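Local coordinates for protein 6-carboxyhexanoate--CoA ligase (PDB 5TVA) that belongs to the 6-carboxyhexanoate--CoA ligase (BioW) family and holds coenzyme A and adenosine monophosphate bound in this structure, at residues Asp55-Lys60 against Thr232-Leu237; Ile137-Lys142 against Ala163-Phe168. All coordinates share one frame; numbering follows the deposited sequence.

Interaction 1. Residues Asp55-Lys60 against Thr232-Leu237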
loop_
_atom_site.group_PDB
_atom_site.type_symbol
_atom_site.label_atom_id
_atom_site.label_comp_id
_atom_site.label_asym_id
_atom_site.label_seq_id
_atom_site.Cartn_x
_atom_site.Cartn_y
_atom_site.Cartn_z
ATOM N N ASP A 55 2.741 -13.348 18.242
ATOM C CA ASP A 55 3.652 -12.244 18.492
ATOM C C ASP A 55 3.295 -11.048 17.623
ATOM O O ASP A 55 2.762 -11.193 16.521
ATOM C CB ASP A 55 5.091 -12.666 18.200
ATOM C CG ASP A 55 5.444 -13.969 18.848
ATOM O OD1 ASP A 55 5.755 -13.946 20.058
ATOM O OD2 ASP A 55 5.368 -15.013 18.159
ATOM N N PHE A 56 3.646 -9.866 18.108
ATOM C CA PHE A 56 3.412 -8.650 17.347
ATOM C C PHE A 56 4.342 -7.569 17.864
ATOM O O PHE A 56 4.884 -7.667 18.967
ATOM C CB PHE A 56 1.954 -8.197 17.451
ATOM C CG PHE A 56 1.548 -7.739 18.835
ATOM C CD1 PHE A 56 1.101 -8.654 19.783
ATOM C CD2 PHE A 56 1.600 -6.391 19.178
ATOM C CE1 PHE A 56 0.715 -8.237 21.050
ATOM C CE2 PHE A 56 1.224 -5.964 20.450
ATOM C CZ PHE A 56 0.777 -6.882 21.388
ATOM N N GLU A 57 4.502 -6.521 17.063
ATOM C CA GLU A 57 5.342 -5.409 17.464
ATOM C C GLU A 57 4.576 -4.108 17.283
ATOM O O GLU A 57 3.809 -3.952 16.329
ATOM C CB GLU A 57 6.668 -5.368 16.678
ATOM C CG GLU A 57 7.737 -4.534 17.401
ATOM C CD GLU A 57 9.068 -4.464 16.675
ATOM O OE1 GLU A 57 9.808 -3.480 16.906
ATOM O OE2 GLU A 57 9.368 -5.374 15.875
ATOM N N VAL A 58 4.785 -3.192 18.225
ATOM C CA VAL A 58 4.227 -1.845 18.191
ATOM C C VAL A 58 5.316 -0.903 17.715
ATOM O O VAL A 58 6.448 -0.967 18.200
ATOM C CB VAL A 58 3.704 -1.432 19.576
ATOM C CG1 VAL A 58 3.175 0.006 19.557
ATOM C CG2 VAL A 58 2.619 -2.398 20.004
ATOM N N VAL A 59 4.987 -0.044 16.757
ATOM C CA VAL A 59 5.944 0.873 16.149
ATOM C C VAL A 59 5.325 2.268 16.104
ATOM O O VAL A 59 4.112 2.415 15.905
ATOM C CB VAL A 59 6.343 0.396 14.739
ATOM C CG1 VAL A 59 7.394 1.302 14.142
ATOM C CG2 VAL A 59 6.873 -1.037 14.797
ATOM N N LYS A 60 6.164 3.291 16.281
ATOM C CA LYS A 60 5.733 4.686 16.309
ATOM C C LYS A 60 5.775 5.289 14.908
ATOM O O LYS A 60 6.842 5.369 14.292
ATOM C CB LYS A 60 6.622 5.486 17.256
ATOM C CG LYS A 60 6.207 6.950 17.434
ATOM C CD LYS A 60 4.972 7.077 18.308
ATOM C CE LYS A 60 4.539 8.545 18.458
ATOM N NZ LYS A 60 3.265 8.684 19.236
ATOM N N THR A 232 4.654 -10.160 4.893
ATOM C CA THR A 232 3.541 -11.087 4.789
ATOM C C THR A 232 3.226 -11.832 6.077
ATOM O O THR A 232 2.150 -12.438 6.163
ATOM C CB THR A 232 3.785 -12.098 3.651
ATOM O OG1 THR A 232 4.916 -12.961 3.941
ATOM C CG2 THR A 232 4.017 -11.367 2.349
ATOM N N GLN A 233 4.094 -11.770 7.088
ATOM C CA GLN A 233 3.918 -12.574 8.288
ATOM C C GLN A 233 4.040 -11.774 9.584
ATOM O O GLN A 233 3.352 -12.081 10.554
ATOM C CB GLN A 233 4.929 -13.743 8.301
ATOM C CG GLN A 233 4.757 -14.710 7.117
ATOM C CD GLN A 233 5.595 -16.016 7.216
ATOM O OE1 GLN A 233 6.388 -16.220 8.145
ATOM N NE2 GLN A 233 5.411 -16.891 6.238
ATOM N N LYS A 234 4.906 -10.776 9.657
ATOM C CA LYS A 234 5.080 -10.105 10.936
ATOM C C LYS A 234 3.870 -9.205 11.245
ATOM O O LYS A 234 3.287 -8.584 10.353
ATOM C CB LYS A 234 6.380 -9.308 10.926
ATOM C CG LYS A 234 6.733 -8.703 12.275
ATOM C CD LYS A 234 8.140 -8.136 12.275
ATOM C CE LYS A 234 8.351 -7.206 13.460
ATOM N NZ LYS A 234 8.069 -7.868 14.756
ATOM N N VAL A 235 3.465 -9.173 12.511
ATOM C CA VAL A 235 2.265 -8.467 12.943
ATOM C C VAL A 235 2.699 -7.161 13.591
ATOM O O VAL A 235 3.417 -7.168 14.602
ATOM C CB VAL A 235 1.416 -9.319 13.902
ATOM C CG1 VAL A 235 0.214 -8.521 14.402
ATOM C CG2 VAL A 235 0.932 -10.578 13.207
ATOM N N VAL A 236 2.286 -6.043 12.995
ATOM C CA VAL A 236 2.732 -4.712 13.393
ATOM C C VAL A 236 1.524 -3.826 13.662
ATOM O O VAL A 236 0.676 -3.646 12.783
ATOM C CB VAL A 236 3.620 -4.072 12.317
ATOM C CG1 VAL A 236 3.969 -2.654 12.714
ATOM C CG2 VAL A 236 4.862 -4.899 12.124
ATOM N N LEU A 237 1.453 -3.271 14.869
ATOM C CA LEU A 237 0.540 -2.185 15.195
ATOM C C LEU A 237 1.300 -0.872 15.103
ATOM O O LEU A 237 2.412 -0.760 15.620
ATOM C CB LEU A 237 -0.041 -2.333 16.601
ATOM C CG LEU A 237 -0.816 -3.608 16.908
ATOM C CD1 LEU A 237 -1.330 -3.531 18.312
ATOM C CD2 LEU A 237 -1.963 -3.789 15.932
HETATM O O HOH W 1 4.563 -10.935 14.499
#
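The Phe56 ring meets Leu237 CD1 obliquely, with CE2 the nearest ring atom at 4.1 Å. Its CG sits in the crowded position between backbone N and carbonyl carbon (chi1 67°). Phe56 CB rests 3.5 Å from Val235 CG1. A second flat group, the Glu57 carboxylate, meets Lys234. Lys234 NZ reaches Glu57 OE2 at 3.0 Å, on the anti lone pair, and completes a salt bridge. The Glu57 chain is extended to this point, while Lys234 bends only at its last torsion (chi4 56°). Strands 57-60 and 236-239 are parallel neighbours, with 236-239 the central strand of a three-stranded parallel sheet. Glu57 N donates to Val235 O at 2.8 Å, nearly along the C=O axis. Glu57 O accepts from Leu237 N at 2.9 Å, so Glu57 bonds on either side of Val236. Val59 N donates to Leu237 O at 2.9 Å. Val59 CG2 touches Val236 CG1 at 3.9 Å, and Val59 also packs on Phe172 of helix 158-173. Glu57 and Val236 point to one face, Val58 and Leu237 to the opposite one, where Leu237 also meets Leu3 and Ile23. Ahead of the paired residues, one water accepts from Val235 N and donates to Asp55 O.

Interaction 2. Residues Ile137-Lys142 against Ala163-Phe168; sequences IHFDWK and ALALTF. With COA (coenzyme A), chain D.
Phe139 and Trp141, both from 139-141, an outer strand of the three-stranded parallel sheet, each turn a ring face to residues 163-168 of helix 158-173, which packs against it. Ala165 CB stands 3.4 Å above the Trp141 indole plane, offset toward the rim, and 3.8 Å from the centroid of the five-membered ring, a CH-pi contact. At the indole edge, near its plane, Trp141 CZ2 meets Leu164 CB at 3.8 Å. The Phe139 side chain takes the crowded position (chi1 68°), and its ring face covers Leu166 CA, 4.0 Å from the centroid. Leu166 CG is anti to its backbone N (chi1 -179°), and its branch CD2 comes within 3.5 Å of Phe139 CZ. The same CD2 lies 3.4 Å from C6P of coenzyme A, which also approaches the Phe139 edge near the ring plane. Leu166 and Phe139 thus line the coenzyme A pocket with Ile137 and Ala163, and Leu166 touches adenosine monophosphate too. Strand and helix axes cross at 130°, 8.0 Å apart at closest approach. The buried indole N-H is bonded to Val161 O of the same helix. With no hydrogen bond between the segments, the contact rests on apolar packing and CH-pi interactions.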
loop_
_atom_site.group_PDB
_atom_site.type_symbol
_atom_site.label_atom_id
_atom_site.label_comp_id
_atom_site.label_asym_id
_atom_site.label_seq_id
_atom_site.Cartn_x
_atom_site.Cartn_y
_atom_site.Cartn_z
ATOM N N ILE A 137 0.411 -7.388 4.502
ATOM C CA ILE A 137 -0.726 -7.737 5.360
ATOM C C ILE A 137 -0.274 -7.663 6.810
ATOM O O ILE A 137 0.878 -7.333 7.107
ATOM C CB ILE A 137 -1.334 -9.130 5.052
ATOM C CG1 ILE A 137 -0.337 -10.272 5.273
ATOM C CG2 ILE A 137 -1.924 -9.204 3.604
ATOM C CD1 ILE A 137 -1.048 -11.627 5.415
ATOM N N HIS A 138 -1.207 -7.948 7.723
ATOM C CA HIS A 138 -0.904 -8.072 9.155
ATOM C C HIS A 138 -0.339 -6.771 9.716
ATOM O O HIS A 138 0.667 -6.755 10.437
ATOM C CB HIS A 138 0.053 -9.235 9.431
ATOM C CG HIS A 138 -0.583 -10.583 9.331
ATOM N ND1 HIS A 138 -1.947 -10.774 9.393
ATOM C CD2 HIS A 138 -0.039 -11.815 9.205
ATOM C CE1 HIS A 138 -2.217 -12.063 9.293
ATOM N NE2 HIS A 138 -1.074 -12.718 9.182
ATOM N N PHE A 139 -0.998 -5.673 9.368
ATOM C CA PHE A 139 -0.676 -4.349 9.880
ATOM C C PHE A 139 -1.986 -3.653 10.217
ATOM O O PHE A 139 -3.012 -3.914 9.585
ATOM C CB PHE A 139 0.125 -3.522 8.850
ATOM C CG PHE A 139 -0.666 -3.158 7.650
ATOM C CD1 PHE A 139 -1.445 -1.973 7.631
ATOM C CD2 PHE A 139 -0.685 -3.989 6.546
ATOM C CE1 PHE A 139 -2.232 -1.644 6.528
ATOM C CE2 PHE A 139 -1.436 -3.661 5.438
ATOM C CZ PHE A 139 -2.236 -2.473 5.432
ATOM N N ASP A 140 -1.944 -2.769 11.216
ATOM C CA ASP A 140 -3.088 -1.925 11.548
ATOM C C ASP A 140 -2.609 -0.771 12.418
ATOM O O ASP A 140 -1.552 -0.857 13.063
ATOM C CB ASP A 140 -4.191 -2.729 12.262
ATOM C CG ASP A 140 -5.565 -2.019 12.240
ATOM O OD1 ASP A 140 -5.706 -0.976 11.560
ATOM O OD2 ASP A 140 -6.510 -2.548 12.869
ATOM N N TRP A 141 -3.375 0.325 12.391
ATOM C CA TRP A 141 -3.230 1.374 13.401
ATOM C C TRP A 141 -3.585 0.814 14.770
ATOM O O TRP A 141 -4.629 0.181 14.938
ATOM C CB TRP A 141 -4.146 2.584 13.112
ATOM C CG TRP A 141 -3.852 3.329 11.849
ATOM C CD1 TRP A 141 -4.550 3.267 10.684
ATOM C CD2 TRP A 141 -2.761 4.222 11.615
ATOM N NE1 TRP A 141 -3.961 4.065 9.737
ATOM C CE2 TRP A 141 -2.865 4.669 10.288
ATOM C CE3 TRP A 141 -1.689 4.670 12.397
ATOM C CZ2 TRP A 141 -1.956 5.572 9.724
ATOM C CZ3 TRP A 141 -0.785 5.566 11.839
ATOM C CH2 TRP A 141 -0.926 6.009 10.516
ATOM N N LYS A 142 -2.725 1.077 15.752
ATOM C CA LYS A 142 -3.000 0.674 17.128
ATOM C C LYS A 142 -4.370 1.158 17.610
ATOM O O LYS A 142 -5.131 0.400 18.227
ATOM C CB LYS A 142 -1.896 1.214 18.038
ATOM C CG LYS A 142 -2.115 0.923 19.509
ATOM C CD LYS A 142 -0.821 1.124 20.268
ATOM C CE LYS A 142 -0.908 0.499 21.637
ATOM N NZ LYS A 142 -1.087 -0.964 21.485
ATOM N N ALA A 163 -3.713 3.935 3.304
ATOM C CA ALA A 163 -2.435 3.822 2.606
ATOM C C ALA A 163 -1.255 4.171 3.509
ATOM O O ALA A 163 -0.191 3.539 3.408
ATOM C CB ALA A 163 -2.435 4.693 1.345
ATOM N N LEU A 164 -1.424 5.137 4.412
ATOM C CA LEU A 164 -0.350 5.468 5.345
ATOM C C LEU A 164 0.059 4.252 6.167
ATOM O O LEU A 164 1.250 3.964 6.312
ATOM C CB LEU A 164 -0.762 6.608 6.276
ATOM C CG LEU A 164 -0.413 8.018 5.795
ATOM C CD1 LEU A 164 -1.201 9.085 6.555
ATOM C CD2 LEU A 164 1.097 8.249 5.930
ATOM N N ALA A 165 -0.915 3.549 6.750
ATOM C CA ALA A 165 -0.564 2.416 7.598
ATOM C C ALA A 165 0.169 1.357 6.790
ATOM O O ALA A 165 1.104 0.728 7.290
ATOM C CB ALA A 165 -1.813 1.832 8.261
ATOM N N LEU A 166 -0.218 1.187 5.520
ATOM C CA LEU A 166 0.390 0.188 4.643
ATOM C C LEU A 166 1.838 0.548 4.276
ATOM O O LEU A 166 2.721 -0.319 4.326
ATOM C CB LEU A 166 -0.481 0.033 3.393
ATOM C CG LEU A 166 -0.321 -0.893 2.165
ATOM C CD1 LEU A 166 0.993 -1.566 2.020
ATOM C CD2 LEU A 166 -1.434 -1.935 2.098
ATOM N N THR A 167 2.103 1.803 3.858
ATOM C CA THR A 167 3.484 2.204 3.576
ATOM C C THR A 167 4.345 2.127 4.800
ATOM O O THR A 167 5.550 1.866 4.702
ATOM C CB THR A 167 3.635 3.644 3.100
ATOM O OG1 THR A 167 2.563 4.486 3.575
ATOM C CG2 THR A 167 3.850 3.709 1.685
ATOM N N PHE A 168 3.793 2.513 5.943
ATOM C CA PHE A 168 4.687 2.586 7.073
ATOM C C PHE A 168 5.181 1.199 7.429
ATOM O O PHE A 168 6.358 1.039 7.776
ATOM C CB PHE A 168 4.037 3.270 8.265
ATOM C CG PHE A 168 5.011 3.537 9.352
ATOM C CD1 PHE A 168 5.966 4.531 9.197
ATOM C CD2 PHE A 168 5.041 2.745 10.492
ATOM C CE1 PHE A 168 6.914 4.766 10.183
ATOM C CE2 PHE A 168 5.982 2.973 11.476
ATOM C CZ PHE A 168 6.919 3.986 11.326
HETATM N N1A COA D . -6.351 -7.757 -4.428
HETATM C C2A COA D . -6.725 -8.727 -5.277
HETATM N N3A COA D . -6.960 -9.963 -4.858
HETATM C C4A COA D . -6.801 -10.288 -3.559
HETATM C C5A COA D . -6.411 -9.308 -2.644
HETATM C C6A COA D . -6.190 -7.999 -3.142
HETATM N N6A COA D . -5.749 -6.908 -2.181
HETATM N N7A COA D . -6.343 -9.862 -1.432
HETATM C C8A COA D . -6.666 -11.135 -1.553
HETATM N N9A COA D . -6.978 -11.398 -2.824
HETATM C C1B COA D . -7.292 -12.799 -3.229
HETATM C C2B COA D . -7.516 -13.289 -4.377
HETATM O O2B COA D . -6.626 -12.812 -5.436
HETATM C C3B COA D . -6.923 -14.777 -3.885
HETATM O O3B COA D . -5.490 -14.601 -3.724
HETATM P P3B COA D . -4.235 -15.206 -4.664
HETATM O O7A COA D . -3.188 -15.681 -3.703
HETATM O O8A COA D . -4.656 -16.323 -5.569
HETATM O O9A COA D . -3.625 -14.122 -5.513
HETATM C C4B COA D . -7.518 -15.013 -2.749
HETATM O O4B COA D . -8.193 -13.668 -2.322
HETATM C C5B COA D . -6.567 -15.514 -1.560
HETATM O O5B COA D . -5.884 -14.450 -0.990
HETATM P P1A COA D . -5.481 -14.329 0.630
HETATM O O1A COA D . -3.965 -14.124 0.751
HETATM O O2A COA D . -5.922 -15.522 1.443
HETATM O O3A COA D . -6.192 -12.960 1.207
HETATM P P2A COA D . -6.606 -12.616 2.804
HETATM O O4A COA D . -7.950 -13.312 3.055
HETATM O O5A COA D . -5.593 -13.221 3.788
HETATM O O6A COA D . -6.738 -10.937 2.939
HETATM C CBP COA D . -6.200 -8.454 2.474
HETATM C CCP COA D . -5.776 -10.004 2.352
HETATM C CDP COA D . -7.373 -8.157 1.503
HETATM C CEP COA D . -6.807 -8.205 3.872
HETATM C CAP COA D . -4.930 -7.480 2.182
HETATM O OAP COA D . -4.899 -7.005 0.888
HETATM C C9P COA D . -4.827 -6.213 3.077
HETATM O O9P COA D . -4.189 -6.213 4.108
HETATM N N8P COA D . -5.491 -4.972 2.686
HETATM C C7P COA D . -5.430 -3.744 3.542
HETATM C C6P COA D . -4.734 -2.578 2.854
HETATM C C5P COA D . -5.433 -2.062 1.547
HETATM O O5P COA D . -5.784 -2.798 0.704
HETATM N N4P COA D . -5.624 -0.598 1.390
HETATM C C3P COA D . -6.323 -0.068 0.149
HETATM C C2P COA D . -6.057 1.439 0.052
HETATM S S1P COA D . -4.248 1.605 0.146
#

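From the N terminus the chain first runs through 55-60, which pairs with 232-237 near the C terminus. Interaction 1 therefore closes a long loop of 171 residues. Within it, 137-142 meets 163-168 after only 20 residues, mostly helical, so interaction 2 is nested in interaction 1. The two meet in one parallel sheet, where strand 236-239 lies between 57-60 and 139-141. Val236 N and O make probable hydrogen bonds to His138 O and Asp140 N. Lys60 O also packs against Phe168 CZ. Helix 158-173 covers this sheet, and Ala163 and Thr167 touch strand 190-194 of the six-stranded mixed sheet. The helix thus joins the two sheets.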